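PDB 6H6O: ubiquinone biosynthesis accessory factor UbiJ from Escherichia coli, which binds hydrophobic ubiquinone biosynthetic intermediates through its SCP2 domain and is essential for the stability of the Ubi complex. Local coordinates for residues V47-V52 with S58-F63. Residues are numbered along the deposited sequence; the frame is centred on the assembly and turned at random.
Sequences VLRVEV and SLILVF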
ATOM      1  N   VAL A  47      11.488   1.232 -17.307  1.00 13.43           N
ATOM      2  CA  VAL A  47      11.395   0.264 -16.207  1.00 12.75           C
ATOM      3  C   VAL A  47      11.904   0.967 -14.923  1.00 18.89           C
ATOM      4  O   VAL A  47      13.094   1.311 -14.833  1.00 17.53           O
ATOM      5  CB  VAL A  47      12.177  -1.044 -16.460  1.00 16.27           C
ATOM      6  CG1 VAL A  47      11.975  -2.019 -15.285  1.00 15.56           C
ATOM      7  CG2 VAL A  47      11.777  -1.689 -17.784  1.00 16.81           C
ATOM      8  N   LEU A  48      11.002   1.194 -13.953  1.00 17.14           N
ATOM      9  CA  LEU A  48      11.338   1.844 -12.696  1.00 17.26           C
ATOM     10  C   LEU A  48      11.229   0.822 -11.571  1.00 19.71           C
ATOM     11  O   LEU A  48      10.136   0.311 -11.318  1.00 16.69           O
ATOM     12  CB  LEU A  48      10.395   3.033 -12.443  1.00 17.67           C
ATOM     13  CG  LEU A  48      10.501   3.776 -11.072  1.00 23.80           C
ATOM     14  CD1 LEU A  48      11.918   4.371 -10.847  1.00 24.54           C
ATOM     15  CD2 LEU A  48       9.449   4.906 -10.976  1.00 23.36           C
ATOM     16  N   ARG A  49      12.364   0.524 -10.912  1.00 16.63           N
ATOM     17  CA  ARG A  49      12.404  -0.415  -9.784  1.00 16.21           C
ATOM     18  C   ARG A  49      12.308   0.361  -8.470  1.00 20.00           C
ATOM     19  O   ARG A  49      13.066   1.300  -8.254  1.00 20.54           O
ATOM     20  CB  ARG A  49      13.687  -1.263  -9.828  1.00 16.69           C
ATOM     21  CG  ARG A  49      13.646  -2.459  -8.883  1.00 20.75           C
ATOM     22  CD  ARG A  49      14.779  -3.443  -9.164  1.00 30.63           C
ATOM     23  NE  ARG A  49      14.588  -4.653  -8.365  1.00 32.56           N
ATOM     24  CZ  ARG A  49      14.460  -5.885  -8.848  1.00 41.79           C
ATOM     25  NH1 ARG A  49      14.543  -6.109 -10.152  1.00 23.99           N
ATOM     26  NH2 ARG A  49      14.253  -6.907  -8.026  1.00 34.89           N
ATOM     27  N   VAL A  50      11.389  -0.046  -7.595  1.00 16.93           N
ATOM     28  CA  VAL A  50      11.149   0.603  -6.308  1.00 17.89           C
ATOM     29  C   VAL A  50      11.464  -0.396  -5.200  1.00 23.57           C
ATOM     30  O   VAL A  50      10.827  -1.451  -5.112  1.00 22.74           O
ATOM     31  CB  VAL A  50       9.718   1.222  -6.163  1.00 22.87           C
ATOM     32  CG1 VAL A  50       9.569   1.959  -4.831  1.00 23.46           C
ATOM     33  CG2 VAL A  50       9.362   2.147  -7.329  1.00 22.21           C
ATOM     34  N   GLU A  51      12.494  -0.083  -4.399  1.00 21.45           N
ATOM     35  CA  GLU A  51      12.916  -0.897  -3.257  1.00 21.85           C
ATOM     36  C   GLU A  51      12.413  -0.181  -2.011  1.00 26.12           C
ATOM     37  O   GLU A  51      12.927   0.886  -1.668  1.00 25.43           O
ATOM     38  CB  GLU A  51      14.446  -1.053  -3.210  1.00 23.27           C
ATOM     39  CG  GLU A  51      15.082  -1.626  -4.477  1.00 26.55           C
ATOM     40  CD  GLU A  51      14.878  -3.100  -4.780  1.00 41.05           C
ATOM     41  OE1 GLU A  51      14.161  -3.794  -4.028  1.00 39.44           O
ATOM     42  OE2 GLU A  51      15.422  -3.557  -5.808  1.00 36.26           O
ATOM     43  N   VAL A  52      11.349  -0.701  -1.395  1.00 24.30           N
ATOM     44  CA  VAL A  52      10.787  -0.063  -0.203  1.00 25.06           C
ATOM     45  C   VAL A  52      11.540  -0.660   0.994  1.00 27.64           C
ATOM     46  O   VAL A  52      11.463  -1.873   1.230  1.00 25.87           O
ATOM     47  CB  VAL A  52       9.231  -0.176  -0.078  1.00 30.51           C
ATOM     48  CG1 VAL A  52       8.727   0.646   1.102  1.00 31.18           C
ATOM     49  CG2 VAL A  52       8.529   0.307  -1.348  1.00 30.33           C
ATOM     50  N   SER A  58      10.776  -6.280  -4.067  1.00 27.83           N
ATOM     51  CA  SER A  58      10.841  -5.114  -4.953  1.00 26.09           C
ATOM     52  C   SER A  58       9.471  -4.884  -5.639  1.00 27.64           C
ATOM     53  O   SER A  58       8.639  -5.796  -5.692  1.00 27.18           O
ATOM     54  CB  SER A  58      11.894  -5.362  -6.034  1.00 29.37           C
ATOM     55  OG  SER A  58      13.135  -5.794  -5.501  1.00 33.71           O
ATOM     56  N   LEU A  59       9.268  -3.668  -6.171  1.00 22.63           N
ATOM     57  CA  LEU A  59       8.129  -3.303  -7.007  1.00 21.48           C
ATOM     58  C   LEU A  59       8.755  -2.825  -8.328  1.00 23.85           C
ATOM     59  O   LEU A  59       9.678  -2.021  -8.314  1.00 25.04           O
ATOM     60  CB  LEU A  59       7.303  -2.155  -6.423  1.00 22.27           C
ATOM     61  CG  LEU A  59       6.364  -2.451  -5.245  1.00 29.05           C
ATOM     62  CD1 LEU A  59       5.693  -1.168  -4.808  1.00 30.18           C
ATOM     63  CD2 LEU A  59       5.259  -3.479  -5.626  1.00 32.43           C
ATOM     64  N   ILE A  60       8.282  -3.331  -9.440  1.00 16.92           N
ATOM     65  CA  ILE A  60       8.820  -2.921 -10.734  1.00 16.15           C
ATOM     66  C   ILE A  60       7.663  -2.368 -11.571  1.00 19.69           C
ATOM     67  O   ILE A  60       6.649  -3.032 -11.742  1.00 20.08           O
ATOM     68  CB  ILE A  60       9.610  -4.062 -11.413  1.00 18.59           C
ATOM     69  CG1 ILE A  60      10.777  -4.572 -10.495  1.00 19.10           C
ATOM     70  CG2 ILE A  60      10.169  -3.581 -12.768  1.00 19.31           C
ATOM     71  CD1 ILE A  60      10.461  -5.819  -9.694  1.00 28.89           C
ATOM     72  N   LEU A  61       7.807  -1.126 -12.025  1.00 15.13           N
ATOM     73  CA  LEU A  61       6.800  -0.421 -12.825  1.00 14.23           C
ATOM     74  C   LEU A  61       7.295  -0.372 -14.275  1.00 18.54           C
ATOM     75  O   LEU A  61       8.406   0.122 -14.528  1.00 17.36           O
ATOM     76  CB  LEU A  61       6.598   1.004 -12.291  1.00 14.41           C
ATOM     77  CG  LEU A  61       5.643   1.208 -11.081  1.00 19.21           C
ATOM     78  CD1 LEU A  61       6.009   0.348  -9.888  1.00 20.94           C
ATOM     79  CD2 LEU A  61       5.605   2.674 -10.679  1.00 18.03           C
ATOM     80  N   VAL A  62       6.507  -0.913 -15.211  1.00 13.29           N
ATOM     81  CA  VAL A  62       6.888  -0.922 -16.649  1.00 13.51           C
ATOM     82  C   VAL A  62       5.870  -0.067 -17.375  1.00 17.43           C
ATOM     83  O   VAL A  62       4.707  -0.449 -17.456  1.00 17.55           O
ATOM     84  CB  VAL A  62       6.947  -2.359 -17.241  1.00 17.77           C
ATOM     85  CG1 VAL A  62       7.385  -2.319 -18.702  1.00 19.15           C
ATOM     86  CG2 VAL A  62       7.867  -3.260 -16.406  1.00 17.84           C
ATOM     87  N   PHE A  63       6.312   1.065 -17.923  1.00 16.10           N
ATOM     88  CA  PHE A  63       5.424   2.024 -18.570  1.00 15.39           C
ATOM     89  C   PHE A  63       5.223   1.796 -20.071  1.00 21.10           C
ATOM     90  O   PHE A  63       6.188   1.829 -20.834  1.00 20.10           O
ATOM     91  CB  PHE A  63       5.902   3.463 -18.297  1.00 16.61           C
ATOM     92  CG  PHE A  63       5.969   3.827 -16.834  1.00 17.32           C
ATOM     93  CD1 PHE A  63       4.863   4.377 -16.185  1.00 19.08           C
ATOM     94  CD2 PHE A  63       7.137   3.625 -16.101  1.00 17.12           C
ATOM     95  CE1 PHE A  63       4.916   4.700 -14.813  1.00 19.56           C
ATOM     96  CE2 PHE A  63       7.192   3.946 -14.739  1.00 20.87           C
ATOM     97  CZ  PHE A  63       6.079   4.488 -14.102  1.00 18.89           C
TER
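An antiparallel beta hairpin of the SCP2 domain pairs V47-V52 with S58-F63. L48 and L61 form one hydrogen-bonded pair, V50 and L59 the next, and the V50 N to L59 O bond measures 2.7 Å. Side chains alternate between two faces of the sheet. On one, S58 ties together a charged pair: its OG donates to E51 OE1 at 2.7 Å, on the syn side of the carboxylate, and accepts from R49 NH2 at 3.0 Å. R49 NE in turn bridges to E51 OE2 at 2.9 Å, meeting it from above the carboxylate plane. R49 runs extended alongside I60, whose CD1 sits 4.0 Å above the centre of the guanidinium. With R49 cut back to alanine, the E51 carboxylate would probably lose its charged mate and S58 OG its NH2 donor. Next along this face, a chi1 of -178° turns V47 CG1 onto I60 CG2, a tight 3.5 Å contact. The other face is apolar, with L48 CB at the edge of the F63 ring, 4.0 Å from CE2. Here helix 14-30 packs on L59 and L61, while strands 80-84 and 68-71 flank 47-52 and 58-63 respectively, placing the hairpin inside the five-stranded sheet.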